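Local coordinates for protein clan CA, family C40, NlpC/P60 superfamily cysteine peptidase (Trichomonas vaginalis, PDB 6BIO) that probably acts as a cysteine-type peptidase that hydrolyses bacterial peptidoglycan, at residues 31-36 with 44-49; 35-40 with 59-64; 49-54 with 190-195. One frame throughout, in Å; residues are numbered along the deposited sequence.

Contact 1 of 3, residues 31-36 with 44-49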
# COMPACT_ATOMS: atom_id res chain seq x y z
N VAL A 31 -4.53 5.34 -15.00
CA VAL A 31 -3.53 6.18 -15.66
C VAL A 31 -2.35 5.30 -16.02
O VAL A 31 -1.90 4.48 -15.21
CB VAL A 31 -3.12 7.40 -14.78
CG1 VAL A 31 -2.54 6.97 -13.43
CG2 VAL A 31 -2.12 8.31 -15.50
N LYS A 32 -1.78 5.50 -17.22
CA LYS A 32 -0.57 4.79 -17.62
C LYS A 32 0.59 5.22 -16.73
O LYS A 32 0.77 6.41 -16.44
CB LYS A 32 -0.24 5.07 -19.08
CG LYS A 32 -1.17 4.33 -20.02
CD LYS A 32 -0.79 4.56 -21.49
CE LYS A 32 -1.69 3.72 -22.43
NZ LYS A 32 -1.21 3.77 -23.84
N ALA A 33 1.44 4.26 -16.36
CA ALA A 33 2.64 4.52 -15.59
C ALA A 33 3.86 4.15 -16.43
O ALA A 33 3.82 3.23 -17.27
CB ALA A 33 2.63 3.72 -14.30
N TYR A 34 4.94 4.88 -16.19
CA TYR A 34 6.18 4.74 -16.93
C TYR A 34 7.37 4.70 -15.97
O TYR A 34 7.28 5.07 -14.81
CB TYR A 34 6.36 5.91 -17.91
CG TYR A 34 5.24 6.03 -18.88
CD1 TYR A 34 5.25 5.30 -20.05
CD2 TYR A 34 4.16 6.86 -18.62
CE1 TYR A 34 4.21 5.40 -20.95
CE2 TYR A 34 3.12 6.97 -19.52
CZ TYR A 34 3.14 6.22 -20.68
OH TYR A 34 2.12 6.33 -21.60
N LYS A 35 8.50 4.26 -16.47
CA LYS A 35 9.70 4.19 -15.67
C LYS A 35 10.63 5.37 -15.89
O LYS A 35 11.74 5.38 -15.35
CB LYS A 35 10.41 2.85 -15.93
CG LYS A 35 9.68 1.65 -15.27
CD LYS A 35 9.93 1.63 -13.77
CE LYS A 35 9.00 0.69 -13.05
NZ LYS A 35 9.39 0.63 -11.63
N SER A 36 10.21 6.38 -16.64
CA SER A 36 10.96 7.64 -16.74
C SER A 36 9.99 8.78 -17.03
O SER A 36 8.83 8.57 -17.38
CB SER A 36 11.99 7.58 -17.84
OG SER A 36 11.41 7.85 -19.04
N ASN A 44 4.19 1.67 -21.69
CA ASN A 44 3.97 1.89 -20.27
C ASN A 44 4.27 0.60 -19.51
O ASN A 44 4.04 -0.50 -20.01
CB ASN A 44 2.55 2.34 -19.99
CG ASN A 44 1.50 1.37 -20.46
OD1 ASN A 44 1.36 1.10 -21.67
ND2 ASN A 44 0.72 0.85 -19.52
N CYS A 45 4.80 0.75 -18.30
CA CYS A 45 5.16 -0.43 -17.51
C CYS A 45 3.93 -1.13 -16.95
O CYS A 45 3.95 -2.36 -16.79
CB CYS A 45 6.17 -0.09 -16.41
SG CYS A 45 5.76 1.33 -15.34
N TYR A 46 2.90 -0.37 -16.62
CA TYR A 46 1.63 -0.84 -16.07
C TYR A 46 0.76 0.41 -15.96
O TYR A 46 1.05 1.43 -16.60
CB TYR A 46 1.83 -1.62 -14.74
CG TYR A 46 2.80 -1.00 -13.74
CD1 TYR A 46 2.50 0.18 -13.06
CD2 TYR A 46 4.04 -1.60 -13.49
CE1 TYR A 46 3.39 0.71 -12.14
CE2 TYR A 46 4.95 -1.06 -12.60
CZ TYR A 46 4.63 0.11 -11.94
OH TYR A 46 5.46 0.75 -11.04
N TRP A 47 -0.30 0.36 -15.16
CA TRP A 47 -1.14 1.48 -14.83
C TRP A 47 -1.24 1.60 -13.32
O TRP A 47 -0.97 0.66 -12.58
CB TRP A 47 -2.57 1.26 -15.36
CG TRP A 47 -2.72 1.24 -16.86
CD1 TRP A 47 -3.28 2.25 -17.62
CD2 TRP A 47 -2.38 0.21 -17.78
NE1 TRP A 47 -3.32 1.89 -18.95
CE2 TRP A 47 -2.78 0.64 -19.08
CE3 TRP A 47 -1.81 -1.06 -17.65
CZ2 TRP A 47 -2.58 -0.14 -20.24
CZ3 TRP A 47 -1.63 -1.84 -18.81
CH2 TRP A 47 -2.01 -1.37 -20.07
N LEU A 48 -1.66 2.77 -12.87
CA LEU A 48 -2.14 2.94 -11.50
C LEU A 48 -3.58 3.41 -11.54
O LEU A 48 -4.08 3.81 -12.59
CB LEU A 48 -1.26 3.89 -10.67
CG LEU A 48 0.14 3.40 -10.40
CD1 LEU A 48 0.92 4.49 -9.67
CD2 LEU A 48 0.16 2.08 -9.65
N TYR A 49 -4.28 3.32 -10.39
CA TYR A 49 -5.74 3.31 -10.37
C TYR A 49 -6.34 4.32 -9.40
O TYR A 49 -5.74 4.70 -8.39
CB TYR A 49 -6.27 1.89 -10.10
CG TYR A 49 -5.80 0.94 -11.16
CD1 TYR A 49 -6.40 0.92 -12.40
CD2 TYR A 49 -4.66 0.16 -10.97
CE1 TYR A 49 -5.96 0.08 -13.40
CE2 TYR A 49 -4.18 -0.63 -11.96
CZ TYR A 49 -4.83 -0.68 -13.19
OH TYR A 49 -4.35 -1.50 -14.20
O HOH W 1 1.50 2.73 -23.72

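Contact 2 of 3, residues 35-40 with 59-64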
# COMPACT_ATOMS: atom_id res chain seq x y z
N LYS A 35 8.50 4.26 -16.47
CA LYS A 35 9.70 4.19 -15.67
C LYS A 35 10.63 5.37 -15.89
O LYS A 35 11.74 5.38 -15.35
CB LYS A 35 10.41 2.85 -15.93
CG LYS A 35 9.68 1.65 -15.27
CD LYS A 35 9.93 1.63 -13.77
CE LYS A 35 9.00 0.69 -13.05
NZ LYS A 35 9.39 0.63 -11.63
N SER A 36 10.21 6.38 -16.64
CA SER A 36 10.96 7.64 -16.74
C SER A 36 9.99 8.78 -17.03
O SER A 36 8.83 8.57 -17.38
CB SER A 36 11.99 7.58 -17.84
OG SER A 36 11.41 7.85 -19.04
N SER A 37 10.49 10.01 -16.86
CA SER A 37 9.73 11.21 -17.15
C SER A 37 9.81 11.63 -18.61
O SER A 37 9.29 12.70 -18.98
CB SER A 37 10.21 12.34 -16.29
OG SER A 37 11.53 12.72 -16.65
N ASN A 38 10.48 10.84 -19.43
CA ASN A 38 10.51 11.04 -20.88
C ASN A 38 10.43 9.66 -21.52
O ASN A 38 11.39 9.16 -22.11
CB ASN A 38 11.79 11.76 -21.27
CG ASN A 38 11.77 12.29 -22.67
OD1 ASN A 38 10.84 12.03 -23.45
ND2 ASN A 38 12.80 13.03 -23.01
N PRO A 39 9.28 9.01 -21.43
CA PRO A 39 9.19 7.60 -21.75
C PRO A 39 8.93 7.38 -23.22
O PRO A 39 8.55 8.30 -23.95
CB PRO A 39 7.96 7.14 -20.96
CG PRO A 39 7.11 8.37 -20.85
CD PRO A 39 8.07 9.51 -20.76
N ASP A 40 9.16 6.15 -23.62
CA ASP A 40 8.53 5.58 -24.80
C ASP A 40 7.05 5.43 -24.44
O ASP A 40 6.66 4.52 -23.71
CB ASP A 40 9.20 4.23 -25.06
CG ASP A 40 8.65 3.52 -26.26
OD1 ASP A 40 7.64 4.02 -26.82
OD2 ASP A 40 9.24 2.44 -26.62
N TYR A 59 8.17 16.20 -9.45
CA TYR A 59 7.53 16.35 -10.74
C TYR A 59 8.59 16.70 -11.78
O TYR A 59 9.54 17.44 -11.48
CB TYR A 59 6.50 17.49 -10.72
CG TYR A 59 5.38 17.29 -9.74
CD1 TYR A 59 5.49 17.69 -8.42
CD2 TYR A 59 4.20 16.68 -10.15
CE1 TYR A 59 4.43 17.51 -7.52
CE2 TYR A 59 3.18 16.50 -9.28
CZ TYR A 59 3.29 16.89 -7.96
OH TYR A 59 2.22 16.72 -7.11
N GLU A 60 8.39 16.23 -13.01
CA GLU A 60 9.29 16.57 -14.11
C GLU A 60 8.57 16.32 -15.42
O GLU A 60 7.92 15.28 -15.59
CB GLU A 60 10.55 15.69 -14.05
CG GLU A 60 11.67 16.04 -14.96
CD GLU A 60 12.93 15.23 -14.60
OE1 GLU A 60 12.98 14.00 -14.87
OE2 GLU A 60 13.88 15.81 -14.02
N ASN A 61 8.72 17.25 -16.37
CA ASN A 61 8.26 17.05 -17.74
C ASN A 61 6.80 16.63 -17.82
O ASN A 61 6.41 15.84 -18.69
CB ASN A 61 9.12 16.02 -18.45
CG ASN A 61 10.54 16.42 -18.49
OD1 ASN A 61 10.86 17.59 -18.67
ND2 ASN A 61 11.43 15.44 -18.30
N GLY A 62 5.97 17.17 -16.93
CA GLY A 62 4.56 16.87 -16.95
C GLY A 62 4.15 15.63 -16.18
O GLY A 62 2.96 15.31 -16.15
N PHE A 63 5.10 14.93 -15.57
CA PHE A 63 4.82 13.73 -14.80
C PHE A 63 5.08 13.96 -13.32
O PHE A 63 5.96 14.73 -12.93
CB PHE A 63 5.73 12.59 -15.26
CG PHE A 63 5.43 12.08 -16.65
CD1 PHE A 63 4.47 11.09 -16.86
CD2 PHE A 63 6.14 12.54 -17.74
CE1 PHE A 63 4.21 10.61 -18.10
CE2 PHE A 63 5.86 12.08 -19.01
CZ PHE A 63 4.90 11.11 -19.19
N ALA A 64 4.36 13.21 -12.51
CA ALA A 64 4.66 13.03 -11.10
C ALA A 64 5.44 11.73 -10.93
O ALA A 64 5.05 10.70 -11.49
CB ALA A 64 3.38 12.94 -10.27

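Contact 3 of 3, residues 49-54 with 190-195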
# COMPACT_ATOMS: atom_id res chain seq x y z
N TYR A 49 -4.28 3.32 -10.39
CA TYR A 49 -5.74 3.31 -10.37
C TYR A 49 -6.34 4.32 -9.40
O TYR A 49 -5.74 4.70 -8.39
CB TYR A 49 -6.27 1.89 -10.10
CG TYR A 49 -5.80 0.94 -11.16
CD1 TYR A 49 -6.40 0.92 -12.40
CD2 TYR A 49 -4.66 0.16 -10.97
CE1 TYR A 49 -5.96 0.08 -13.40
CE2 TYR A 49 -4.18 -0.63 -11.96
CZ TYR A 49 -4.83 -0.68 -13.19
OH TYR A 49 -4.35 -1.50 -14.20
N PHE A 50 -7.57 4.71 -9.72
CA PHE A 50 -8.33 5.67 -8.92
C PHE A 50 -8.32 5.30 -7.45
O PHE A 50 -8.53 4.14 -7.07
CB PHE A 50 -9.76 5.67 -9.45
CG PHE A 50 -10.68 6.56 -8.69
CD1 PHE A 50 -10.56 7.94 -8.74
CD2 PHE A 50 -11.62 5.99 -7.86
CE1 PHE A 50 -11.41 8.71 -7.97
CE2 PHE A 50 -12.51 6.79 -7.11
CZ PHE A 50 -12.38 8.13 -7.16
N ASP A 51 -8.08 6.30 -6.60
CA ASP A 51 -8.15 6.21 -5.14
C ASP A 51 -7.01 5.42 -4.52
O ASP A 51 -7.05 5.18 -3.33
CB ASP A 51 -9.52 5.73 -4.67
CG ASP A 51 -9.85 6.13 -3.25
OD1 ASP A 51 -9.66 7.32 -2.91
OD2 ASP A 51 -10.35 5.29 -2.49
N TYR A 52 -5.99 5.07 -5.30
CA TYR A 52 -4.75 4.58 -4.71
C TYR A 52 -4.01 5.74 -4.05
O TYR A 52 -4.08 6.89 -4.48
CB TYR A 52 -3.85 3.95 -5.80
CG TYR A 52 -4.19 2.52 -6.21
CD1 TYR A 52 -5.41 1.93 -5.88
CD2 TYR A 52 -3.27 1.75 -6.92
CE1 TYR A 52 -5.70 0.64 -6.26
CE2 TYR A 52 -3.56 0.46 -7.29
CZ TYR A 52 -4.76 -0.10 -6.96
OH TYR A 52 -5.05 -1.38 -7.34
N TYR A 53 -3.27 5.40 -3.00
CA TYR A 53 -2.41 6.34 -2.29
C TYR A 53 -0.95 6.10 -2.68
O TYR A 53 -0.50 4.96 -2.82
CB TYR A 53 -2.60 6.18 -0.77
CG TYR A 53 -4.01 6.34 -0.25
CD1 TYR A 53 -4.98 7.01 -0.95
CD2 TYR A 53 -4.34 5.80 0.96
CE1 TYR A 53 -6.27 7.14 -0.43
CE2 TYR A 53 -5.61 5.94 1.51
CZ TYR A 53 -6.56 6.61 0.80
OH TYR A 53 -7.83 6.74 1.34
N VAL A 54 -0.21 7.21 -2.80
CA VAL A 54 1.20 7.16 -3.16
C VAL A 54 1.95 8.19 -2.33
O VAL A 54 1.37 9.12 -1.78
CB VAL A 54 1.44 7.43 -4.67
CG1 VAL A 54 0.69 6.43 -5.49
CG2 VAL A 54 1.06 8.86 -5.03
N TYR A 190 -2.99 -4.10 -0.51
CA TYR A 190 -1.59 -3.79 -0.20
C TYR A 190 -1.24 -2.32 -0.45
O TYR A 190 -0.40 -1.76 0.26
CB TYR A 190 -0.65 -4.81 -0.89
CG TYR A 190 -0.54 -6.05 -0.01
CD1 TYR A 190 0.31 -6.03 1.07
CD2 TYR A 190 -1.30 -7.18 -0.23
CE1 TYR A 190 0.39 -7.08 1.92
CE2 TYR A 190 -1.23 -8.26 0.63
CZ TYR A 190 -0.34 -8.22 1.69
OH TYR A 190 -0.24 -9.26 2.58
N ASN A 191 -1.94 -1.65 -1.37
CA ASN A 191 -1.75 -0.21 -1.55
C ASN A 191 -2.02 0.50 -0.23
O ASN A 191 -1.30 1.43 0.14
CB ASN A 191 -2.69 0.33 -2.62
CG ASN A 191 -2.54 1.83 -2.75
OD1 ASN A 191 -3.32 2.62 -2.21
ND2 ASN A 191 -1.49 2.25 -3.42
N ARG A 192 -3.04 0.07 0.51
CA ARG A 192 -3.38 0.69 1.79
C ARG A 192 -2.37 0.42 2.89
O ARG A 192 -2.42 1.08 3.94
CB ARG A 192 -4.76 0.23 2.18
CG ARG A 192 -5.90 0.81 1.32
CD ARG A 192 -5.95 2.30 1.37
NE ARG A 192 -7.12 2.88 0.75
CZ ARG A 192 -7.15 3.46 -0.44
NH1 ARG A 192 -6.12 3.44 -1.23
NH2 ARG A 192 -8.26 4.06 -0.84
N LEU A 193 -1.42 -0.49 2.67
CA LEU A 193 -0.29 -0.75 3.55
C LEU A 193 1.01 -0.24 2.96
O LEU A 193 2.10 -0.54 3.48
CB LEU A 193 -0.20 -2.26 3.81
CG LEU A 193 -1.45 -2.82 4.50
CD1 LEU A 193 -1.40 -4.33 4.57
CD2 LEU A 193 -1.67 -2.25 5.92
N ASP A 194 0.94 0.55 1.89
CA ASP A 194 2.12 1.12 1.26
C ASP A 194 3.08 0.03 0.80
O ASP A 194 4.29 0.18 0.88
CB ASP A 194 2.81 2.14 2.17
CG ASP A 194 3.82 3.05 1.45
OD1 ASP A 194 3.72 3.25 0.23
OD2 ASP A 194 4.68 3.57 2.21
N ILE A 195 2.50 -1.04 0.24
CA ILE A 195 3.27 -2.16 -0.28
C ILE A 195 2.80 -2.36 -1.72
O ILE A 195 1.60 -2.48 -1.97
CB ILE A 195 3.04 -3.44 0.56
CG1 ILE A 195 3.64 -3.23 1.93
CG2 ILE A 195 3.61 -4.66 -0.17
CD1 ILE A 195 3.14 -4.30 2.92
O HOH W 2 1.33 4.57 -0.57

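Contact 1 of 3, residues 31-36 with 44-49
Two donors grip Tyr46 O from opposite faces of its carbonyl plane. Ala33 N reaches it across the hairpin at 2.9 Å, and Asn44 ND2, two residues earlier in the same segment, lies 3.0 Å from Tyr46 O, well above the carbonyl plane. The Asn44 bond is nearly straight, 175° at the hydrogen. Asn44 chi1 (58°) puts CG between the backbone N and the carbonyl carbon, on the way to Tyr46 O. There ND2 also sits 3.3 Å above the plane of the Trp47 ring, over its centre. The extended Lys32 chain runs alongside the indole, pointing the same way, with CG 3.4 Å from Trp47 NE1, and a water links Lys32 NZ to Asn44 OD1. The ladder itself is antiparallel: Val31 N to Leu48 O and Leu48 N to Val31 O are both 2.9 Å, and Ala33 O takes Cys45 N. On the face carrying Ala33, Val31 and Leu48, Ala33 CB meets Tyr46 CD1 at 3.8 Å, while Cys45 SG covers the centre of the Tyr46 ring. Tyr46 OH bonds to Glu71; Lys35 NZ makes a salt bridge to Glu71 and also bonds to Asp72 O. Ala33, Tyr46 and Leu48 are thus buried, while Lys32 and Trp47 on the other side are exposed, and there the doubly held carbonyl of Tyr46 probably fixes the Asn44 amide against the tryptophan.

Contact 2 of 3, residues 35-40 with 59-64
Ser37 OG lies between its own backbone N and carbonyl carbon (chi1 68°), toward Glu60, whose chi1 puts CG anti to the backbone N and whose extended chain beyond it (chi2 170°) carries the carboxylate to the hydroxyl. The hydroxyl of Ser37 donates from OG to Glu60 OE1 over a short 2.6 Å, meeting that oxygen on its anti side, and Ser37 OG accepts from Asn61 ND2 at a longer 3.2 Å. One oxygen therefore ties two successive residues of the 59-64 hairpin to the loop. Behind it the loop backbone lies against Phe63, with Ser37 O 3.4 Å from Phe63 CD2. Pro39 then meets the same ring tip to tip, its CD 3.8 Å from Phe63 CE2. Within the loop, Ser36 OG accepts from Asn38 N at 3.2 Å, an ST turn that shapes the chain just where Ser37 faces the hairpin. Trp74 of strand 71-76 touches Ser37, Glu60 and Phe63, so the loop end rests on the sheet as well as on the turn. Phe63 N and Glu60 O bond at 2.8 Å, closing a type I' turn over Asn61 and Gly62. Gly62 has the positive phi that the second central position of such a turn requires. An Asn-Gly type I' turn of this kind is the classic two-residue loop of a tight beta hairpin, here joining strands 53-60 and 63-68.

Contact 3 of 3, residues 49-54 with 190-195
The charged contact is between Arg192 and Asp51. Asp51 OD2 makes a salt bridge to Arg192 NH2 at 2.9 Å, the carboxylate and guanidinium planes standing steeply to each other, while NH1 and NH2 together clasp the backbone Asp51 O end-on, at 2.9 Å from NH1 and 3.0 Å from NH2. That carbonyl oxygen lies close to the guanidinium plane, so the cation's edge turns to Asp51 and one face to the tyrosine, Tyr53. Ring and guanidinium are 3° from parallel, and Arg192 CZ sits 3.6 Å from the centroid of the Tyr53 ring, a cation-pi contact over the face. Arg192 gets there through a bend at chi2 (-59°), which turns CD back toward the tyrosine.

Asn191 supplies the bonds to the Tyr53 backbone. Its CG is anti to the backbone N, and the amide grips both backbone polar atoms of Tyr53, much as the backbone of a neighbouring strand would: Asn191 OD1 takes Tyr53 N at 2.9 Å, almost straight (176°) and on a lone pair, and Asn191 ND2 gives to Tyr53 O at 2.9 Å. A water joins the same Tyr53 O to Asp194 OD1.

Flat packing completes the set, with the Asn191 amide roughly parallel to the Tyr52 ring and Asn191 CB over one face of that ring. Asp51 OD1 has a second cation in Arg22 of strand 19-23. Asp194 is the C-prime residue of a Schellman motif ending helix 182-191, and Asn191 and Arg192 hold that end of the helix against the start of strand 53-60.

In the fold
Contacts 1 and 2 reach the same sheet and touch each other: Tyr34 of contact 1 packs on Pro39 and Phe63 of contact 2, and residues 35-36 belong to both. Contact 1 is partly buried and rests on backbone ladder bonds, whereas contact 2 is a surface contact resting on one serine hydroxyl and a tip-to-tip apolar touch. Contact 3, also partly buried, lies about 4 Å from the chain centre, measured centre to centre, and follows contact 1 along the chain through shared Tyr49. It joins the sheet to the NlpC/P60 part of the chain, and there charge, stacking and side-chain amide bonds replace strand pairing.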